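Sulfate transporter 4.1, chloroplastic (Arabidopsis thaliana, PDB 7LHV) cotransports sulfate with protons across the membrane as an SLC26/SulP-family symporter and may play a role in regulating sulfate assimilation. Local coordinates at residues R202-H206 and S207-G211; W465-T468 and S469-L473. All blocks are in the same frame, centred on the assembly; numbering follows the deposited sequence.

Contact 1 (R202-H206 and S207-G211)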
loop_
_atom_site.group_PDB
_atom_site.type_symbol
_atom_site.label_atom_id
_atom_site.label_comp_id
_atom_site.label_asym_id
_atom_site.label_seq_id
_atom_site.Cartn_x
_atom_site.Cartn_y
_atom_site.Cartn_z
ATOM N N ARG A 202 2.456 -0.549 -10.872
ATOM C CA ARG A 202 2.701 -1.872 -11.435
ATOM C C ARG A 202 2.779 -2.974 -10.387
ATOM O O ARG A 202 3.091 -4.113 -10.748
ATOM C CB ARG A 202 3.985 -1.851 -12.264
ATOM C CG ARG A 202 3.983 -0.798 -13.354
ATOM C CD ARG A 202 5.251 -0.852 -14.189
ATOM N NE ARG A 202 5.557 0.443 -14.785
ATOM C CZ ARG A 202 4.912 0.965 -15.820
ATOM N NH1 ARG A 202 3.933 0.312 -16.424
ATOM N NH2 ARG A 202 5.258 2.169 -16.259
ATOM N N PHE A 203 2.517 -2.682 -9.115
ATOM C CA PHE A 203 2.428 -3.737 -8.115
ATOM C C PHE A 203 1.112 -4.497 -8.181
ATOM O O PHE A 203 0.984 -5.535 -7.525
ATOM C CB PHE A 203 2.618 -3.157 -6.709
ATOM C CG PHE A 203 1.424 -2.406 -6.193
ATOM C CD1 PHE A 203 1.276 -1.057 -6.450
ATOM C CD2 PHE A 203 0.449 -3.047 -5.449
ATOM C CE1 PHE A 203 0.181 -0.365 -5.981
ATOM C CE2 PHE A 203 -0.646 -2.360 -4.983
ATOM C CZ PHE A 203 -0.779 -1.017 -5.248
ATOM N N ILE A 204 0.137 -4.006 -8.943
ATOM C CA ILE A 204 -1.166 -4.656 -9.014
ATOM C C ILE A 204 -1.042 -5.951 -9.803
ATOM O O ILE A 204 -0.488 -5.972 -10.909
ATOM C CB ILE A 204 -2.203 -3.713 -9.638
ATOM C CG1 ILE A 204 -2.285 -2.420 -8.829
ATOM C CG2 ILE A 204 -3.558 -4.381 -9.699
ATOM C CD1 ILE A 204 -3.088 -1.337 -9.489
ATOM N N SER A 205 -1.556 -7.038 -9.235
ATOM C CA SER A 205 -1.415 -8.346 -9.853
ATOM C C SER A 205 -2.188 -8.409 -11.162
ATOM O O SER A 205 -3.184 -7.711 -11.357
ATOM C CB SER A 205 -1.902 -9.439 -8.905
ATOM O OG SER A 205 -3.296 -9.345 -8.695
ATOM N N HIS A 206 -1.706 -9.253 -12.075
ATOM C CA HIS A 206 -2.376 -9.396 -13.361
ATOM C C HIS A 206 -3.726 -10.082 -13.219
ATOM O O HIS A 206 -4.613 -9.872 -14.051
ATOM C CB HIS A 206 -1.491 -10.168 -14.337
ATOM C CG HIS A 206 -2.113 -10.366 -15.683
ATOM N ND1 HIS A 206 -2.422 -9.316 -16.521
ATOM C CD2 HIS A 206 -2.491 -11.491 -16.334
ATOM C CE1 HIS A 206 -2.960 -9.787 -17.632
ATOM N NE2 HIS A 206 -3.012 -11.104 -17.544
ATOM N N SER A 207 -3.903 -10.907 -12.185
ATOM C CA SER A 207 -5.197 -11.543 -11.963
ATOM C C SER A 207 -6.271 -10.511 -11.653
ATOM O O SER A 207 -7.404 -10.618 -12.135
ATOM C CB SER A 207 -5.093 -12.560 -10.831
ATOM O OG SER A 207 -4.006 -13.439 -11.046
ATOM N N VAL A 208 -5.934 -9.509 -10.843
ATOM C CA VAL A 208 -6.890 -8.459 -10.511
ATOM C C VAL A 208 -7.298 -7.694 -11.763
ATOM O O VAL A 208 -8.486 -7.437 -11.995
ATOM C CB VAL A 208 -6.291 -7.529 -9.441
ATOM C CG1 VAL A 208 -6.987 -6.189 -9.449
ATOM C CG2 VAL A 208 -6.390 -8.170 -8.073
ATOM N N ILE A 209 -6.320 -7.332 -12.595
ATOM C CA ILE A 209 -6.610 -6.603 -13.824
ATOM C C ILE A 209 -7.454 -7.453 -14.763
ATOM O O ILE A 209 -8.396 -6.958 -15.390
ATOM C CB ILE A 209 -5.303 -6.150 -14.496
ATOM C CG1 ILE A 209 -4.505 -5.253 -13.552
ATOM C CG2 ILE A 209 -5.595 -5.425 -15.792
ATOM C CD1 ILE A 209 -3.064 -5.087 -13.955
ATOM N N SER A 210 -7.130 -8.741 -14.880
ATOM C CA SER A 210 -7.889 -9.623 -15.760
ATOM C C SER A 210 -9.331 -9.769 -15.294
ATOM O O SER A 210 -10.259 -9.734 -16.110
ATOM C CB SER A 210 -7.212 -10.988 -15.843
ATOM O OG SER A 210 -7.981 -11.890 -16.618
ATOM N N GLY A 211 -9.541 -9.932 -13.987
ATOM C CA GLY A 211 -10.902 -10.036 -13.480
ATOM C C GLY A 211 -11.693 -8.759 -13.671
ATOM O O GLY A 211 -12.861 -8.792 -14.070
#

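Contact 2 (W465-T468 and S469-L473)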
loop_
_atom_site.group_PDB
_atom_site.type_symbol
_atom_site.label_atom_id
_atom_site.label_comp_id
_atom_site.label_asym_id
_atom_site.label_seq_id
_atom_site.Cartn_x
_atom_site.Cartn_y
_atom_site.Cartn_z
ATOM N N TRP A 465 -8.842 -13.188 -8.678
ATOM C CA TRP A 465 -9.542 -12.972 -9.940
ATOM C C TRP A 465 -11.047 -13.066 -9.744
ATOM O O TRP A 465 -11.800 -12.197 -10.194
ATOM C CB TRP A 465 -9.070 -14.003 -10.967
ATOM C CG TRP A 465 -9.603 -13.814 -12.354
ATOM C CD1 TRP A 465 -8.987 -13.166 -13.381
ATOM C CD2 TRP A 465 -10.855 -14.279 -12.871
ATOM N NE1 TRP A 465 -9.773 -13.196 -14.503
ATOM C CE2 TRP A 465 -10.928 -13.873 -14.216
ATOM C CE3 TRP A 465 -11.922 -14.997 -12.327
ATOM C CZ2 TRP A 465 -12.023 -14.159 -15.023
ATOM C CZ3 TRP A 465 -13.008 -15.279 -13.131
ATOM C CH2 TRP A 465 -13.049 -14.862 -14.463
ATOM N N THR A 466 -11.500 -14.113 -9.051
ATOM C CA THR A 466 -12.930 -14.317 -8.854
ATOM C C THR A 466 -13.540 -13.208 -8.008
ATOM O O THR A 466 -14.623 -12.703 -8.324
ATOM C CB THR A 466 -13.180 -15.676 -8.206
ATOM O OG1 THR A 466 -12.576 -16.700 -9.003
ATOM C CG2 THR A 466 -14.667 -15.943 -8.101
ATOM N N ILE A 467 -12.860 -12.812 -6.929
ATOM C CA ILE A 467 -13.392 -11.762 -6.065
ATOM C C ILE A 467 -13.501 -10.451 -6.828
ATOM O O ILE A 467 -14.533 -9.772 -6.785
ATOM C CB ILE A 467 -12.520 -11.614 -4.806
ATOM C CG1 ILE A 467 -12.851 -12.710 -3.794
ATOM C CG2 ILE A 467 -12.709 -10.245 -4.179
ATOM C CD1 ILE A 467 -11.858 -12.809 -2.664
ATOM N N THR A 468 -12.440 -10.079 -7.552
ATOM C CA THR A 468 -12.471 -8.824 -8.295
ATOM C C THR A 468 -13.555 -8.845 -9.361
ATOM O O THR A 468 -14.307 -7.873 -9.510
ATOM C CB THR A 468 -11.108 -8.551 -8.926
ATOM O OG1 THR A 468 -10.090 -8.671 -7.926
ATOM C CG2 THR A 468 -11.068 -7.152 -9.500
ATOM N N SER A 469 -13.669 -9.952 -10.100
ATOM C CA SER A 469 -14.674 -10.040 -11.151
ATOM C C SER A 469 -16.081 -9.949 -10.580
ATOM O O SER A 469 -16.919 -9.193 -11.085
ATOM C CB SER A 469 -14.495 -11.341 -11.931
ATOM O OG SER A 469 -15.554 -11.530 -12.851
ATOM N N THR A 470 -16.357 -10.699 -9.509
ATOM C CA THR A 470 -17.697 -10.697 -8.931
ATOM C C THR A 470 -18.058 -9.331 -8.364
ATOM O O THR A 470 -19.178 -8.844 -8.562
ATOM C CB THR A 470 -17.797 -11.770 -7.849
ATOM O OG1 THR A 470 -17.655 -13.066 -8.445
ATOM C CG2 THR A 470 -19.137 -11.693 -7.144
ATOM N N ILE A 471 -17.122 -8.691 -7.664
ATOM C CA ILE A 471 -17.424 -7.402 -7.054
ATOM C C ILE A 471 -17.615 -6.333 -8.121
ATOM O O ILE A 471 -18.525 -5.502 -8.023
ATOM C CB ILE A 471 -16.327 -7.026 -6.042
ATOM C CG1 ILE A 471 -16.540 -7.801 -4.743
ATOM C CG2 ILE A 471 -16.331 -5.535 -5.770
ATOM C CD1 ILE A 471 -15.482 -7.558 -3.710
ATOM N N THR A 472 -16.782 -6.338 -9.165
ATOM C CA THR A 472 -16.979 -5.380 -10.246
ATOM C C THR A 472 -18.283 -5.640 -10.990
ATOM O O THR A 472 -18.931 -4.693 -11.449
ATOM C CB THR A 472 -15.794 -5.426 -11.209
ATOM O OG1 THR A 472 -14.575 -5.283 -10.471
ATOM C CG2 THR A 472 -15.888 -4.314 -12.230
ATOM N N LEU A 473 -18.689 -6.902 -11.108
ATOM C CA LEU A 473 -19.933 -7.223 -11.794
ATOM C C LEU A 473 -21.142 -6.736 -11.005
ATOM O O LEU A 473 -22.031 -6.076 -11.558
ATOM C CB LEU A 473 -20.013 -8.730 -12.024
ATOM C CG LEU A 473 -20.733 -9.221 -13.274
ATOM C CD1 LEU A 473 -19.980 -8.804 -14.518
ATOM C CD2 LEU A 473 -20.911 -10.728 -13.224
#

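Contact 1 (R202-H206 and S207-G211)
The hydroxyl of Ser205 lies between its own backbone N and carbonyl carbon (chi1 67°), a torsion that swings OG forward to the start of the helix, where it meets Val208. One residue earlier, CG2 of Ile204 stands anti to the backbone N, which carries this branch toward the same turn while CG1 goes the other way, over the centre of the Phe203 ring. Ser205 OG accepts from Val208 N at 3.4 Å; the bond is weak because it is long, though fairly straight, 157° at the hydrogen. The same hydroxyl also lies alongside the CG2 methyl of Val208. Ser205 O adds two further weak bonds, a strongly bent one from Val208 N at 3.3 Å and a straighter one from Ile209 N at 3.4 Å. Val208 N is thus shared between the hydroxyl and the carbonyl oxygen of one residue.

This is a helix N-cap, with Ser205 occupying the cap position of helix 206-229, a helix predicted to span the membrane, within the sulfate permease family region. The i to i+4 pattern, already begun weakly by Ile209 N, is at normal length in the next bond, from Ser210 N to His206 O at 2.9 Å. Ser210 OG is hydrogen-bonded to Trp465 NE1 on helix 459-474.

Ile204, just before the cap, and Ile209 form a hydrophobic staple, Ile204 CG2 meeting Ile209 CG1 at 4.1 Å; the same methyl touches Val208 CG1 at 3.9 Å. The Ile204 side chain crosses each of the other two at about a right angle. Ile204 and Ile209 both rest on Leu346 of helix 330-358, and Val208 touches a bound sphingosine phosphate. The second subunit reaches this end of the helix: Phe203, before the cap, packs on its Ile493, and Ser205, at the cap, on its Phe539.

Contact 2 (W465-T468 and S469-L473)
Ser469 begins the turn by placing its CB over one face of the Trp465 indole, 4.4 Å from CZ3, while its backbone N donates to Trp465 O at 2.9 Å. The ring thus runs forward along its own helix, one face turned to the CB of the residue four places on.

Thr470 uses two donors on one acceptor. Its N reaches Thr466 O at 2.9 Å, and its hydroxyl OG1 donates to the same Thr466 O at 3.1 Å, the two arriving from opposite faces of the carbonyl plane. With OG1 anti to the carbonyl carbon and beside the backbone N (chi1 -65°), the hydroxyl folds back along the helix onto the preceding turn. Such back-bonding lets a hydroxyl be satisfied within its own helix, without a partner from elsewhere. Thr466 does likewise, its OG1 bonding to Phe462 O.

Ile471 belongs to an apolar stripe. Its CD1 meets CG2 of Ile467 at 3.9 Å, the two side chains lying side by side and pointing the same way, and its N completes the regular bond to Ile467 O.

Thr472, which is buried, repeats the arrangement of Thr470: OG1 donates to Thr468 O at 2.8 Å from one face of the carbonyl plane and N at 2.9 Å from the other. Thr468 extends the pattern one turn back, its OG1 bonding to Leu464 O. Near the end of the helix, the backbone of Leu473 also hydrogen-bonds to that of Ile239.

Helix 459-474 turns different residues to three neighbouring helices. Trp465 lies against Ala451 and Leu454 of helix 448-457, Ile471 packs on Ile479 and Val483 of helix 477-496, and Thr468, Thr472 and Leu473 face helix 206-229 through Val208, Phe212, Ala215 and Ile218.

Overall arrangement
From the N terminus, the chain first reaches contact 1, where the segment leading away from helix 173-194 turns into helix 206-229, and only some 250 residues later contact 2, within helix 459-474. Both are local and in series: neither closes a long loop, and neither encloses or crosses the other. Their centres lie about 12 Å apart, yet they touch, and this joins distant parts of the sequence. Trp465 is the bridge, its NE1 probably hydrogen-bonded to Ser210 OG while CD1 packs against Ser207 O; one turn on, Thr468 CG2 packs against Val208 O. Helices 206-229 and 459-474 are thereby tied together, probably within the gate domain familiar from SLC26 transporters.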